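Local atomic coordinates of putrescine aminotransferase (Halomonas elongata DSM 2581, PDB entry 6GWI), a protein that probably transfers amino groups from amines such as putrescine to a keto acid acceptor, using pyridoxal-5'-phosphate as its cofactor. Residues A370-V382 / G416-R428. Numbering follows the deposited sequence.
Sequences ARSLGLMGALELV and GDTMIISPPLVIR
Glu380 OE1 is gripped from two sides of the chain: Thr418 OG1 donates to it at 2.8 Å, on the syn side but 29° out of the carboxylate plane, and Arg390 NH2 forms a salt bridge with it. Arg371 makes a second salt bridge, NH1 (2.8 Å) and NH2 both reaching Glu380 OE2 end-on from one face of the carboxylate; Tyr184 OH also bonds OE2. A bend at chi2 (-69°) swings the Glu380 carboxylate back to Thr418. A glutamine in its place would probably leave Arg390 without this carboxylate's charge and Arg371 leaning on Glu369. Thr418 CG2 approaches Arg371 NH2 at 3.7 Å, and Ala378 CB lies 3.4 Å above one guanidinium face, offset toward the rim. In the backbone, the strands pair antiparallel (163°): Gly377 with Ile421 and Leu379 with Met419 each exchange two N-H···O bonds, and Leu381 N adds another to Asp417 O (3.1 Å). On the other face, Leu381 CD1 meets Met419 SD at 4.0 Å. Beyond the strand ends, Leu375 CD1 packs on Leu425 CD2 (3.8 Å). The contact joins the middle strands of the antiparallel sheet 367-373, 376-381, 418-421, 413-415, consistent with the small C-terminal domain of class-III aminotransferases; helices 342-359 and 429-450 pack on the Leu379 and Ile421 face, Trp57 of helix 54-57 on Met376 and Ile420.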
ATOM      1  N   ALA B 370     -10.462   3.328 -33.658  1.00 36.64           N
ATOM      2  CA  ALA B 370      -9.588   2.300 -33.108  1.00 51.65           C
ATOM      3  C   ALA B 370      -8.193   2.887 -32.966  1.00 68.33           C
ATOM      4  O   ALA B 370      -7.670   3.481 -33.914  1.00 53.18           O
ATOM      5  CB  ALA B 370      -9.553   1.053 -33.998  1.00 68.65           C
ATOM      6  N   ARG B 371      -7.600   2.739 -31.781  1.00 88.50           N
ATOM      7  CA  ARG B 371      -6.282   3.291 -31.509  1.00 31.31           C
ATOM      8  C   ARG B 371      -5.473   2.306 -30.679  1.00 44.71           C
ATOM      9  O   ARG B 371      -6.018   1.577 -29.846  1.00 28.54           O
ATOM     10  CB  ARG B 371      -6.377   4.636 -30.771  1.00 50.31           C
ATOM     11  CG  ARG B 371      -7.111   4.565 -29.438  1.00 45.63           C
ATOM     12  CD  ARG B 371      -7.025   5.885 -28.686  1.00 39.52           C
ATOM     13  NE  ARG B 371      -7.698   5.814 -27.392  1.00 35.74           N
ATOM     14  CZ  ARG B 371      -8.985   6.083 -27.193  1.00 31.41           C
ATOM     15  NH1 ARG B 371      -9.759   6.454 -28.204  1.00 28.04           N
ATOM     16  NH2 ARG B 371      -9.499   5.983 -25.973  1.00 29.35           N
ATOM     17  N   SER B 372      -4.164   2.297 -30.901  1.00 43.57           N
ATOM     18  CA  SER B 372      -3.288   1.440 -30.122  1.00 45.28           C
ATOM     19  C   SER B 372      -1.893   2.040 -30.107  1.00 42.84           C
ATOM     20  O   SER B 372      -1.517   2.820 -30.985  1.00 41.87           O
ATOM     21  CB  SER B 372      -3.254   0.008 -30.674  1.00 44.23           C
ATOM     22  OG  SER B 372      -2.615  -0.049 -31.937  1.00 38.90           O
ATOM     23  N   LEU B 373      -1.133   1.670 -29.082  1.00 36.24           N
ATOM     24  CA  LEU B 373       0.271   2.038 -28.960  1.00 36.94           C
ATOM     25  C   LEU B 373       0.937   0.934 -28.156  1.00 34.02           C
ATOM     26  O   LEU B 373       0.476   0.612 -27.057  1.00 38.52           O
ATOM     27  CB  LEU B 373       0.442   3.396 -28.278  1.00 37.50           C
ATOM     28  CG  LEU B 373       1.882   3.855 -28.032  1.00 42.95           C
ATOM     29  CD1 LEU B 373       2.675   3.911 -29.332  1.00 40.75           C
ATOM     30  CD2 LEU B 373       1.905   5.207 -27.335  1.00 36.03           C
ATOM     31  N   GLY B 374       2.007   0.360 -28.694  1.00 26.94           N
ATOM     32  CA  GLY B 374       2.546  -0.839 -28.078  1.00 32.00           C
ATOM     33  C   GLY B 374       1.455  -1.884 -27.970  1.00 33.10           C
ATOM     34  O   GLY B 374       0.774  -2.201 -28.951  1.00 30.96           O
ATOM     35  N   LEU B 375       1.269  -2.436 -26.773  1.00 44.75           N
ATOM     36  CA  LEU B 375       0.192  -3.388 -26.514  1.00 43.16           C
ATOM     37  C   LEU B 375      -0.871  -2.793 -25.590  1.00 35.72           C
ATOM     38  O   LEU B 375      -1.378  -3.456 -24.683  1.00 26.16           O
ATOM     39  CB  LEU B 375       0.751  -4.690 -25.946  1.00 47.66           C
ATOM     40  CG  LEU B 375       1.524  -5.538 -26.965  1.00 39.31           C
ATOM     41  CD1 LEU B 375       2.194  -6.728 -26.294  1.00 30.34           C
ATOM     42  CD2 LEU B 375       0.629  -6.016 -28.111  1.00 25.22           C
ATOM     43  N   MET B 376      -1.224  -1.532 -25.829  1.00 30.84           N
ATOM     44  CA  MET B 376      -2.412  -0.906 -25.265  1.00 24.98           C
ATOM     45  C   MET B 376      -3.289  -0.478 -26.432  1.00 24.51           C
ATOM     46  O   MET B 376      -2.797   0.148 -27.377  1.00 29.91           O
ATOM     47  CB  MET B 376      -2.063   0.305 -24.395  1.00 26.09           C
ATOM     48  CG  MET B 376      -3.269   0.955 -23.712  1.00 31.70           C
ATOM     49  SD  MET B 376      -2.883   2.482 -22.819  1.00 36.46           S
ATOM     50  CE  MET B 376      -1.594   1.930 -21.705  1.00 34.94           C
ATOM     51  N   GLY B 377      -4.575  -0.808 -26.371  1.00 31.37           N
ATOM     52  CA  GLY B 377      -5.481  -0.481 -27.451  1.00 30.47           C
ATOM     53  C   GLY B 377      -6.848  -0.106 -26.918  1.00 35.07           C
ATOM     54  O   GLY B 377      -7.219  -0.447 -25.793  1.00 36.24           O
ATOM     55  N   ALA B 378      -7.593   0.613 -27.755  1.00 31.91           N
ATOM     56  CA  ALA B 378      -8.935   1.041 -27.390  1.00 25.75           C
ATOM     57  C   ALA B 378      -9.810   1.136 -28.630  1.00 24.97           C
ATOM     58  O   ALA B 378      -9.326   1.393 -29.736  1.00 35.84           O
ATOM     59  CB  ALA B 378      -8.911   2.392 -26.664  1.00 24.40           C
ATOM     60  N   LEU B 379     -11.110   0.918 -28.426  1.00 27.13           N
ATOM     61  CA  LEU B 379     -12.132   1.154 -29.434  1.00 43.05           C
ATOM     62  C   LEU B 379     -13.162   2.136 -28.892  1.00 44.34           C
ATOM     63  O   LEU B 379     -13.489   2.113 -27.700  1.00 42.05           O
ATOM     64  CB  LEU B 379     -12.859  -0.133 -29.834  1.00 51.69           C
ATOM     65  CG  LEU B 379     -12.046  -1.347 -30.277  1.00 48.68           C
ATOM     66  CD1 LEU B 379     -12.965  -2.552 -30.404  1.00 46.02           C
ATOM     67  CD2 LEU B 379     -11.323  -1.077 -31.590  1.00 46.53           C
ATOM     68  N   GLU B 380     -13.674   2.995 -29.770  1.00 30.50           N
ATOM     69  CA  GLU B 380     -14.734   3.940 -29.431  1.00 42.53           C
ATOM     70  C   GLU B 380     -16.014   3.447 -30.096  1.00 39.88           C
ATOM     71  O   GLU B 380     -16.108   3.418 -31.328  1.00 48.63           O
ATOM     72  CB  GLU B 380     -14.384   5.353 -29.890  1.00 34.88           C
ATOM     73  CG  GLU B 380     -13.122   5.939 -29.267  1.00 31.47           C
ATOM     74  CD  GLU B 380     -13.274   6.248 -27.788  1.00 34.04           C
ATOM     75  OE1 GLU B 380     -14.335   5.935 -27.210  1.00 35.99           O
ATOM     76  OE2 GLU B 380     -12.329   6.815 -27.201  1.00 36.05           O
ATOM     77  N   LEU B 381     -16.994   3.056 -29.286  1.00 36.93           N
ATOM     78  CA  LEU B 381     -18.277   2.611 -29.810  1.00 51.07           C
ATOM     79  C   LEU B 381     -19.169   3.819 -30.070  1.00 32.46           C
ATOM     80  O   LEU B 381     -19.289   4.707 -29.219  1.00 35.28           O
ATOM     81  CB  LEU B 381     -18.945   1.646 -28.832  1.00 67.65           C
ATOM     82  CG  LEU B 381     -18.116   0.429 -28.405  1.00 73.26           C
ATOM     83  CD1 LEU B 381     -18.959  -0.516 -27.557  1.00 73.81           C
ATOM     84  CD2 LEU B 381     -17.529  -0.306 -29.603  1.00 78.96           C
ATOM     85  N   VAL B 382     -19.783   3.859 -31.253  1.00 62.09           N
ATOM     86  CA  VAL B 382     -20.676   4.944 -31.639  1.00 72.25           C
ATOM     87  C   VAL B 382     -21.931   4.359 -32.269  1.00 63.65           C
ATOM     88  O   VAL B 382     -21.912   3.267 -32.844  1.00 53.63           O
ATOM     89  CB  VAL B 382     -20.008   5.936 -32.621  1.00 72.99           C
ATOM     90  CG1 VAL B 382     -18.748   6.535 -32.012  1.00 79.95           C
ATOM     91  CG2 VAL B 382     -19.709   5.254 -33.954  1.00 35.41           C
ATOM     92  N   GLY B 416     -16.984   3.635 -19.788  1.00 32.71           N
ATOM     93  CA  GLY B 416     -18.125   4.149 -20.525  1.00 42.84           C
ATOM     94  C   GLY B 416     -18.312   3.336 -21.794  1.00 38.41           C
ATOM     95  O   GLY B 416     -18.479   2.110 -21.756  1.00 29.52           O
ATOM     96  N   ASP B 417     -18.254   4.010 -22.943  1.00 36.54           N
ATOM     97  CA  ASP B 417     -18.392   3.362 -24.242  1.00 33.61           C
ATOM     98  C   ASP B 417     -17.051   3.210 -24.956  1.00 39.59           C
ATOM     99  O   ASP B 417     -17.003   3.139 -26.189  1.00 39.39           O
ATOM    100  CB  ASP B 417     -19.379   4.142 -25.112  1.00 33.22           C
ATOM    101  CG  ASP B 417     -20.829   3.918 -24.703  1.00 33.34           C
ATOM    102  OD1 ASP B 417     -21.089   3.042 -23.851  1.00 35.35           O
ATOM    103  OD2 ASP B 417     -21.712   4.622 -25.236  1.00 46.01           O
ATOM    104  N   THR B 418     -15.959   3.164 -24.197  1.00 37.12           N
ATOM    105  CA  THR B 418     -14.624   2.897 -24.719  1.00 37.94           C
ATOM    106  C   THR B 418     -14.197   1.501 -24.282  1.00 26.60           C
ATOM    107  O   THR B 418     -14.183   1.203 -23.084  1.00 26.83           O
ATOM    108  CB  THR B 418     -13.619   3.937 -24.219  1.00 39.18           C
ATOM    109  OG1 THR B 418     -14.087   5.252 -24.545  1.00 43.43           O
ATOM    110  CG2 THR B 418     -12.244   3.709 -24.843  1.00 33.72           C
ATOM    111  N   MET B 419     -13.862   0.649 -25.245  1.00 35.08           N
ATOM    112  CA  MET B 419     -13.303  -0.665 -24.956  1.00 32.81           C
ATOM    113  C   MET B 419     -11.784  -0.554 -24.892  1.00 31.57           C
ATOM    114  O   MET B 419     -11.185   0.222 -25.640  1.00 32.85           O
ATOM    115  CB  MET B 419     -13.714  -1.674 -26.029  1.00 36.02           C
ATOM    116  CG  MET B 419     -15.209  -1.688 -26.345  1.00 38.15           C
ATOM    117  SD  MET B 419     -16.274  -1.885 -24.902  1.00 34.77           S
ATOM    118  CE  MET B 419     -15.775  -3.500 -24.311  1.00 29.65           C
ATOM    119  N   ILE B 420     -11.164  -1.309 -23.983  1.00 30.57           N
ATOM    120  CA  ILE B 420      -9.724  -1.225 -23.764  1.00 32.59           C
ATOM    121  C   ILE B 420      -9.135  -2.624 -23.629  1.00 27.88           C
ATOM    122  O   ILE B 420      -9.770  -3.538 -23.093  1.00 28.67           O
ATOM    123  CB  ILE B 420      -9.378  -0.374 -22.515  1.00 37.21           C
ATOM    124  CG1 ILE B 420     -10.016  -0.976 -21.260  1.00 47.38           C
ATOM    125  CG2 ILE B 420      -9.828   1.071 -22.712  1.00 38.55           C
ATOM    126  CD1 ILE B 420      -9.594  -0.304 -19.970  1.00 50.05           C
ATOM    127  N   ILE B 421      -7.901  -2.782 -24.110  1.00 29.57           N
ATOM    128  CA  ILE B 421      -7.148  -4.017 -23.939  1.00 26.30           C
ATOM    129  C   ILE B 421      -5.731  -3.667 -23.506  1.00 25.33           C
ATOM    130  O   ILE B 421      -5.212  -2.590 -23.816  1.00 27.41           O
ATOM    131  CB  ILE B 421      -7.113  -4.881 -25.222  1.00 37.11           C
ATOM    132  CG1 ILE B 421      -6.534  -4.092 -26.399  1.00 39.01           C
ATOM    133  CG2 ILE B 421      -8.508  -5.390 -25.553  1.00 27.25           C
ATOM    134  CD1 ILE B 421      -6.079  -4.966 -27.544  1.00 36.88           C
ATOM    135  N   SER B 422      -5.106  -4.594 -22.785  1.00 27.61           N
ATOM    136  CA  SER B 422      -3.739  -4.461 -22.294  1.00 22.29           C
ATOM    137  C   SER B 422      -3.189  -5.865 -22.057  1.00 20.48           C
ATOM    138  O   SER B 422      -2.973  -6.259 -20.903  1.00 20.28           O
ATOM    139  CB  SER B 422      -3.699  -3.627 -21.013  1.00 26.06           C
ATOM    140  OG  SER B 422      -2.392  -3.579 -20.465  1.00 37.94           O
ATOM    141  N   PRO B 423      -2.971  -6.649 -23.108  1.00 22.13           N
ATOM    142  CA  PRO B 423      -2.648  -8.073 -22.924  1.00 31.46           C
ATOM    143  C   PRO B 423      -1.228  -8.260 -22.426  1.00 39.41           C
ATOM    144  O   PRO B 423      -0.424  -7.315 -22.441  1.00 27.59           O
ATOM    145  CB  PRO B 423      -2.828  -8.664 -24.332  1.00 25.36           C
ATOM    146  CG  PRO B 423      -2.652  -7.508 -25.261  1.00 28.80           C
ATOM    147  CD  PRO B 423      -3.148  -6.292 -24.528  1.00 26.59           C
ATOM    148  N   PRO B 424      -0.885  -9.462 -21.962  1.00 24.58           N
ATOM    149  CA  PRO B 424       0.507  -9.728 -21.583  1.00 22.78           C
ATOM    150  C   PRO B 424       1.449  -9.423 -22.735  1.00 23.32           C
ATOM    151  O   PRO B 424       1.111  -9.598 -23.908  1.00 23.73           O
ATOM    152  CB  PRO B 424       0.502 -11.220 -21.230  1.00 23.06           C
ATOM    153  CG  PRO B 424      -0.907 -11.478 -20.782  1.00 25.49           C
ATOM    154  CD  PRO B 424      -1.767 -10.605 -21.657  1.00 24.81           C
ATOM    155  N   LEU B 425       2.640  -8.937 -22.390  1.00 26.97           N
ATOM    156  CA  LEU B 425       3.601  -8.553 -23.415  1.00 24.70           C
ATOM    157  C   LEU B 425       4.197  -9.754 -24.134  1.00 26.93           C
ATOM    158  O   LEU B 425       4.869  -9.570 -25.154  1.00 28.84           O
ATOM    159  CB  LEU B 425       4.710  -7.710 -22.791  1.00 24.98           C
ATOM    160  CG  LEU B 425       4.233  -6.498 -21.986  1.00 27.20           C
ATOM    161  CD1 LEU B 425       5.416  -5.615 -21.632  1.00 31.06           C
ATOM    162  CD2 LEU B 425       3.164  -5.689 -22.725  1.00 25.82           C
ATOM    163  N   VAL B 426       3.960 -10.968 -23.637  1.00 44.44           N
ATOM    164  CA  VAL B 426       4.430 -12.183 -24.288  1.00 30.98           C
ATOM    165  C   VAL B 426       3.331 -12.840 -25.116  1.00 33.23           C
ATOM    166  O   VAL B 426       3.464 -14.003 -25.509  1.00 33.15           O
ATOM    167  CB  VAL B 426       5.002 -13.175 -23.261  1.00 28.98           C
ATOM    168  CG1 VAL B 426       6.164 -12.542 -22.509  1.00 43.37           C
ATOM    169  CG2 VAL B 426       3.917 -13.645 -22.297  1.00 27.15           C
ATOM    170  N   ILE B 427       2.238 -12.120 -25.385  1.00 40.42           N
ATOM    171  CA  ILE B 427       1.158 -12.685 -26.181  1.00 35.13           C
ATOM    172  C   ILE B 427       1.695 -13.059 -27.553  1.00 42.08           C
ATOM    173  O   ILE B 427       2.513 -12.340 -28.143  1.00 35.33           O
ATOM    174  CB  ILE B 427      -0.010 -11.689 -26.279  1.00 31.18           C
ATOM    175  CG1 ILE B 427      -1.224 -12.353 -26.937  1.00 34.67           C
ATOM    176  CG2 ILE B 427       0.403 -10.447 -27.067  1.00 34.97           C
ATOM    177  CD1 ILE B 427      -2.497 -11.512 -26.893  1.00 32.21           C
ATOM    178  N   ARG B 428       1.232 -14.188 -28.073  1.00 47.29           N
ATOM    179  CA  ARG B 428       1.671 -14.641 -29.381  1.00 41.37           C
ATOM    180  C   ARG B 428       0.798 -14.019 -30.466  1.00 33.66           C
ATOM    181  O   ARG B 428      -0.313 -13.547 -30.213  1.00 30.08           O
ATOM    182  CB  ARG B 428       1.602 -16.165 -29.485  1.00 40.68           C
ATOM    183  CG  ARG B 428       2.730 -16.912 -28.793  1.00 53.46           C
ATOM    184  CD  ARG B 428       2.586 -18.411 -29.010  1.00 86.90           C
ATOM    185  NE  ARG B 428       3.870 -19.072 -29.226  1.00 96.76           N
ATOM    186  CZ  ARG B 428       4.566 -19.006 -30.358  1.00100.06           C
ATOM    187  NH1 ARG B 428       4.111 -18.299 -31.384  1.00 96.34           N
ATOM    188  NH2 ARG B 428       5.724 -19.644 -30.464  1.00 94.56           N
TER